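Local coordinates for protein peptidyl-prolyl cis-trans isomerase (PDB 5XB0) that probably catalyses the cis-trans isomerisation of peptide bonds preceding proline, this chain being the C-terminal piece that carries the FKBP-type domain, at residues A[32-46]-A[88-102]. Sequence-based numbering, arbitrary orientation. Where two conformers were deposited one is given.
Sequences GILMTELTPGTGPKP and LQNMPTGAKWRLVIP
Met35 lies over one face of the Trp97 indole. With CG anti to the backbone N (chi1 -177°) and bends at the next two torsions, its chain folds across the ring: CG sits 3.7 Å from the centroid of the Trp97 six-membered ring, and SD stands 3.8 Å above the centroid of the five-membered ring, a Met-aromatic contact that suits a flexible, polarisable thioether. Met91 CG, from the loop before strand 96-101, covers the opposite face. At the rim, Trp97 NE1 donates to the anti lone pair of Glu37 OE2 (2.9 Å); the long, extended glutamate satisfies the indole N-H of a buried tryptophan. Met35 and Glu37 belong to strand 34-37 and Trp97 to strand 96-101, antiparallel neighbours in the curled sheet of the FKBP fold. On its other face Leu34 and Val100 pack against Met17 of helix 6-21, while Arg98 reaches Glu20 in a salt bridge. A classic beta bulge follows, where Leu38 N and Thr39 N share Lys96 O; Lys96 runs alongside Thr39 and bends at its last torsion, NZ hydrogen-bonding Thr39 OG1 (3.1 Å). Beyond, a side chain on Gly41 would strike Thr93 O and Ala95 N of the type II turn Pro92-Ala95, and Gly94's positive phi would jam a CB against the preceding carbonyl. Thr93 holds Pro44 O doubly, through its backbone N and, at 2.8 Å, through OG1.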
loop_
_atom_site.group_PDB
_atom_site.type_symbol
_atom_site.label_atom_id
_atom_site.label_comp_id
_atom_site.label_asym_id
_atom_site.label_seq_id
_atom_site.Cartn_x
_atom_site.Cartn_y
_atom_site.Cartn_z
ATOM N N GLY A 32 -10.140 -1.950 3.615
ATOM C CA GLY A 32 -10.258 -1.147 2.408
ATOM C C GLY A 32 -9.067 -1.163 1.457
ATOM O O GLY A 32 -9.084 -0.454 0.453
ATOM N N ILE A 33 -8.045 -1.956 1.753
ATOM C CA ILE A 33 -6.905 -2.078 0.845
ATOM C C ILE A 33 -7.339 -2.839 -0.403
ATOM O O ILE A 33 -8.025 -3.865 -0.307
ATOM C CB ILE A 33 -5.691 -2.787 1.510
ATOM C CG1 ILE A 33 -4.983 -1.852 2.492
ATOM C CG2 ILE A 33 -4.655 -3.192 0.456
ATOM C CD1 ILE A 33 -5.708 -1.603 3.780
ATOM N N LEU A 34 -6.950 -2.332 -1.572
ATOM C CA LEU A 34 -7.327 -2.933 -2.847
ATOM C C LEU A 34 -6.127 -3.563 -3.525
ATOM O O LEU A 34 -5.117 -2.902 -3.742
ATOM C CB LEU A 34 -7.939 -1.887 -3.773
ATOM C CG LEU A 34 -9.056 -1.042 -3.166
ATOM C CD1 LEU A 34 -9.414 0.135 -4.079
ATOM C CD2 LEU A 34 -10.291 -1.899 -2.901
ATOM N N MET A 35 -6.255 -4.832 -3.886
ATOM C CA MET A 35 -5.143 -5.576 -4.442
ATOM C C MET A 35 -5.432 -6.025 -5.864
ATOM O O MET A 35 -6.533 -6.512 -6.184
ATOM C CB MET A 35 -4.835 -6.797 -3.562
ATOM C CG MET A 35 -3.632 -7.622 -4.011
ATOM S SD MET A 35 -4.010 -8.889 -5.243
ATOM C CE MET A 35 -4.775 -10.137 -4.212
ATOM N N THR A 36 -4.429 -5.874 -6.715
ATOM C CA THR A 36 -4.444 -6.469 -8.042
ATOM C C THR A 36 -3.213 -7.356 -8.178
ATOM O O THR A 36 -2.111 -6.918 -7.869
ATOM C CB THR A 36 -4.430 -5.404 -9.143
ATOM O OG1 THR A 36 -5.455 -4.431 -8.892
ATOM C CG2 THR A 36 -4.663 -6.050 -10.511
ATOM N N GLU A 37 -3.386 -8.593 -8.636
ATOM C CA GLU A 37 -2.247 -9.497 -8.736
ATOM C C GLU A 37 -1.595 -9.406 -10.098
ATOM O O GLU A 37 -2.230 -9.679 -11.119
ATOM C CB GLU A 37 -2.682 -10.935 -8.458
ATOM C CG GLU A 37 -1.567 -11.953 -8.527
ATOM C CD GLU A 37 -1.944 -13.236 -7.811
ATOM O OE1 GLU A 37 -2.450 -14.156 -8.492
ATOM O OE2 GLU A 37 -1.774 -13.308 -6.571
ATOM N N LEU A 38 -0.325 -9.014 -10.107
ATOM C CA LEU A 38 0.424 -8.907 -11.347
ATOM C C LEU A 38 1.004 -10.277 -11.685
ATOM O O LEU A 38 0.909 -10.743 -12.819
ATOM C CB LEU A 38 1.533 -7.849 -11.225
ATOM C CG LEU A 38 1.099 -6.531 -10.565
ATOM C CD1 LEU A 38 2.253 -5.541 -10.465
ATOM C CD2 LEU A 38 -0.072 -5.903 -11.300
ATOM N N THR A 39 1.580 -10.919 -10.671
ATOM C CA THR A 39 2.206 -12.239 -10.793
ATOM C C THR A 39 1.852 -13.063 -9.564
ATOM O O THR A 39 2.026 -12.595 -8.450
ATOM C CB THR A 39 3.742 -12.132 -10.892
ATOM O OG1 THR A 39 4.095 -11.322 -12.022
ATOM C CG2 THR A 39 4.384 -13.509 -11.030
ATOM N N PRO A 40 1.344 -14.291 -9.757
ATOM C CA PRO A 40 1.066 -15.100 -8.566
ATOM C C PRO A 40 2.332 -15.674 -7.938
ATOM O O PRO A 40 3.383 -15.782 -8.577
ATOM C CB PRO A 40 0.180 -16.219 -9.107
ATOM C CG PRO A 40 0.589 -16.355 -10.521
ATOM C CD PRO A 40 0.976 -14.985 -11.003
ATOM N N GLY A 41 2.217 -16.063 -6.677
ATOM C CA GLY A 41 3.297 -16.750 -5.993
ATOM C C GLY A 41 2.755 -17.968 -5.271
ATOM O O GLY A 41 1.552 -18.082 -5.036
ATOM N N THR A 42 3.650 -18.888 -4.922
ATOM C CA THR A 42 3.246 -20.085 -4.194
ATOM C C THR A 42 4.134 -20.344 -2.988
ATOM O O THR A 42 4.145 -21.455 -2.457
ATOM C CB THR A 42 3.259 -21.337 -5.098
ATOM O OG1 THR A 42 4.588 -21.565 -5.576
ATOM C CG2 THR A 42 2.324 -21.144 -6.296
ATOM N N GLY A 43 4.856 -19.314 -2.543
ATOM C CA GLY A 43 5.726 -19.438 -1.386
ATOM C C GLY A 43 5.033 -19.029 -0.106
ATOM O O GLY A 43 3.832 -18.758 -0.120
ATOM N N PRO A 44 5.781 -18.979 1.008
ATOM C CA PRO A 44 5.187 -18.702 2.325
ATOM C C PRO A 44 4.635 -17.292 2.457
ATOM O O PRO A 44 5.158 -16.347 1.838
ATOM C CB PRO A 44 6.364 -18.897 3.295
ATOM C CG PRO A 44 7.350 -19.749 2.538
ATOM C CD PRO A 44 7.214 -19.301 1.105
ATOM N N LYS A 45 3.601 -17.166 3.287
ATOM C CA LYS A 45 3.034 -15.870 3.645
ATOM C C LYS A 45 3.622 -15.447 4.981
ATOM O O LYS A 45 3.924 -16.300 5.824
ATOM C CB LYS A 45 1.506 -15.939 3.759
ATOM C CG LYS A 45 0.782 -16.265 2.473
ATOM C CD LYS A 45 -0.672 -16.601 2.753
ATOM C CE LYS A 45 -1.431 -16.883 1.465
ATOM N NZ LYS A 45 -2.788 -17.453 1.739
ATOM N N PRO A 46 3.767 -14.129 5.194
ATOM C CA PRO A 46 4.316 -13.652 6.468
ATOM C C PRO A 46 3.286 -13.621 7.584
ATOM O O PRO A 46 2.097 -13.445 7.320
ATOM C CB PRO A 46 4.770 -12.236 6.137
ATOM C CG PRO A 46 3.795 -11.785 5.103
ATOM C CD PRO A 46 3.495 -13.014 4.263
ATOM N N LEU A 88 -0.201 -7.606 3.523
ATOM C CA LEU A 88 0.889 -8.498 3.133
ATOM C C LEU A 88 0.789 -9.877 3.799
ATOM O O LEU A 88 1.406 -10.843 3.340
ATOM C CB LEU A 88 2.238 -7.847 3.425
ATOM C CG LEU A 88 2.539 -6.614 2.568
ATOM C CD1 LEU A 88 3.969 -6.105 2.799
ATOM C CD2 LEU A 88 2.303 -6.909 1.085
ATOM N N GLN A 89 -0.018 -9.999 4.851
ATOM C CA GLN A 89 -0.254 -11.327 5.435
ATOM C C GLN A 89 -0.945 -12.277 4.459
ATOM O O GLN A 89 -0.939 -13.494 4.659
ATOM C CB GLN A 89 -1.090 -11.204 6.706
ATOM C CG GLN A 89 -0.310 -10.613 7.856
ATOM C CD GLN A 89 -1.172 -10.434 9.085
ATOM O OE1 GLN A 89 -1.615 -11.411 9.702
ATOM N NE2 GLN A 89 -1.442 -9.181 9.432
ATOM N N ASN A 90 -1.527 -11.715 3.403
ATOM C CA ASN A 90 -2.194 -12.492 2.368
ATOM C C ASN A 90 -1.272 -12.910 1.237
ATOM O O ASN A 90 -1.654 -13.712 0.375
ATOM C CB ASN A 90 -3.339 -11.679 1.775
ATOM C CG ASN A 90 -4.395 -11.354 2.791
ATOM O OD1 ASN A 90 -5.154 -12.230 3.192
ATOM N ND2 ASN A 90 -4.449 -10.097 3.220
ATOM N N MET A 91 -0.066 -12.356 1.232
ATOM C CA MET A 91 0.775 -12.402 0.045
ATOM C C MET A 91 1.803 -13.527 0.088
ATOM O O MET A 91 2.619 -13.584 0.997
ATOM C CB MET A 91 1.491 -11.064 -0.121
ATOM C CG MET A 91 2.175 -10.927 -1.461
ATOM S SD MET A 91 2.905 -9.292 -1.656
ATOM C CE MET A 91 3.459 -9.382 -3.361
ATOM N N PRO A 92 1.771 -14.434 -0.901
ATOM C CA PRO A 92 2.753 -15.525 -0.928
ATOM C C PRO A 92 4.095 -15.074 -1.508
ATOM O O PRO A 92 4.121 -14.255 -2.430
ATOM C CB PRO A 92 2.092 -16.574 -1.827
ATOM C CG PRO A 92 1.228 -15.780 -2.744
ATOM C CD PRO A 92 0.780 -14.547 -1.987
ATOM N N THR A 93 5.189 -15.603 -0.972
ATOM C CA THR A 93 6.508 -15.290 -1.513
ATOM C C THR A 93 6.541 -15.598 -3.010
ATOM O O THR A 93 6.017 -16.620 -3.457
ATOM C CB THR A 93 7.599 -16.059 -0.777
ATOM O OG1 THR A 93 7.597 -15.665 0.604
ATOM C CG2 THR A 93 8.955 -15.759 -1.366
ATOM N N GLY A 94 7.107 -14.685 -3.794
ATOM C CA GLY A 94 7.154 -14.853 -5.236
ATOM C C GLY A 94 6.124 -14.017 -5.983
ATOM O O GLY A 94 6.263 -13.758 -7.186
ATOM N N ALA A 95 5.077 -13.600 -5.289
ATOM C CA ALA A 95 4.040 -12.805 -5.943
ATOM C C ALA A 95 4.505 -11.370 -6.207
ATOM O O ALA A 95 5.424 -10.866 -5.551
ATOM C CB ALA A 95 2.769 -12.794 -5.106
ATOM N N LYS A 96 3.858 -10.733 -7.181
ATOM C CA LYS A 96 3.983 -9.293 -7.431
ATOM C C LYS A 96 2.574 -8.723 -7.405
ATOM O O LYS A 96 1.716 -9.143 -8.198
ATOM C CB LYS A 96 4.650 -8.994 -8.780
ATOM C CG LYS A 96 6.045 -9.581 -8.960
ATOM C CD LYS A 96 6.796 -8.847 -10.079
ATOM C CE LYS A 96 7.786 -9.754 -10.799
ATOM N NZ LYS A 96 7.092 -10.775 -11.638
ATOM N N TRP A 97 2.340 -7.790 -6.486
ATOM C CA TRP A 97 1.024 -7.207 -6.236
ATOM C C TRP A 97 1.014 -5.696 -6.379
ATOM O O TRP A 97 1.989 -5.029 -6.032
ATOM C CB TRP A 97 0.542 -7.546 -4.822
ATOM C CG TRP A 97 -0.019 -8.921 -4.664
ATOM C CD1 TRP A 97 -0.024 -9.927 -5.591
ATOM C CD2 TRP A 97 -0.680 -9.438 -3.505
ATOM N NE1 TRP A 97 -0.652 -11.043 -5.078
ATOM C CE2 TRP A 97 -1.074 -10.761 -3.805
ATOM C CE3 TRP A 97 -0.992 -8.904 -2.243
ATOM C CZ2 TRP A 97 -1.741 -11.572 -2.884
ATOM C CZ3 TRP A 97 -1.675 -9.704 -1.337
ATOM C CH2 TRP A 97 -2.038 -11.023 -1.667
ATOM N N ARG A 98 -0.106 -5.167 -6.870
ATOM C CA ARG A 98 -0.411 -3.750 -6.779
ATOM C C ARG A 98 -1.366 -3.567 -5.613
ATOM O O ARG A 98 -2.359 -4.287 -5.504
ATOM C CB ARG A 98 -1.025 -3.238 -8.091
ATOM C CG ARG A 98 -1.501 -1.783 -8.050
ATOM C CD ARG A 98 -1.867 -1.352 -9.474
ATOM N NE ARG A 98 -2.125 0.076 -9.633
ATOM C CZ ARG A 98 -3.310 0.625 -9.404
ATOM N NH1 ARG A 98 -4.303 -0.143 -8.977
ATOM N NH2 ARG A 98 -3.499 1.931 -9.581
ATOM N N LEU A 99 -1.025 -2.663 -4.705
ATOM C CA LEU A 99 -1.888 -2.333 -3.573
ATOM C C LEU A 99 -2.289 -0.879 -3.632
ATOM O O LEU A 99 -1.433 -0.012 -3.781
ATOM C CB LEU A 99 -1.180 -2.587 -2.237
ATOM C CG LEU A 99 -0.729 -4.000 -1.903
ATOM C CD1 LEU A 99 -0.091 -4.013 -0.511
ATOM C CD2 LEU A 99 -1.907 -4.973 -1.962
ATOM N N VAL A 100 -3.575 -0.604 -3.470
ATOM C CA VAL A 100 -4.037 0.763 -3.283
ATOM C C VAL A 100 -4.515 0.868 -1.849
ATOM O O VAL A 100 -5.404 0.130 -1.436
ATOM C CB VAL A 100 -5.175 1.148 -4.250
ATOM C CG1 VAL A 100 -5.535 2.618 -4.083
ATOM C CG2 VAL A 100 -4.757 0.883 -5.690
ATOM N N ILE A 101 -3.907 1.773 -1.095
ATOM C CA ILE A 101 -4.111 1.834 0.348
ATOM C C ILE A 101 -4.767 3.159 0.712
ATOM O O ILE A 101 -4.217 4.228 0.410
ATOM C CB ILE A 101 -2.756 1.663 1.087
ATOM C CG1 ILE A 101 -2.116 0.333 0.653
ATOM C CG2 ILE A 101 -2.929 1.729 2.596
ATOM C CD1 ILE A 101 -0.753 0.070 1.244
ATOM N N PRO A 102 -5.949 3.104 1.353
ATOM C CA PRO A 102 -6.607 4.352 1.774
ATOM C C PRO A 102 -5.771 5.096 2.786
ATOM O O PRO A 102 -4.969 4.480 3.500
ATOM C CB PRO A 102 -7.936 3.879 2.390
ATOM C CG PRO A 102 -7.682 2.474 2.795
ATOM C CD PRO A 102 -6.684 1.909 1.799
HETATM O O HOH W 1 -5.066 -2.547 -7.008
HETATM O O HOH W 2 6.367 -15.906 -8.994
HETATM O O HOH W 3 6.395 -18.611 -5.541
HETATM O O HOH W 4 -0.294 -15.085 6.964
#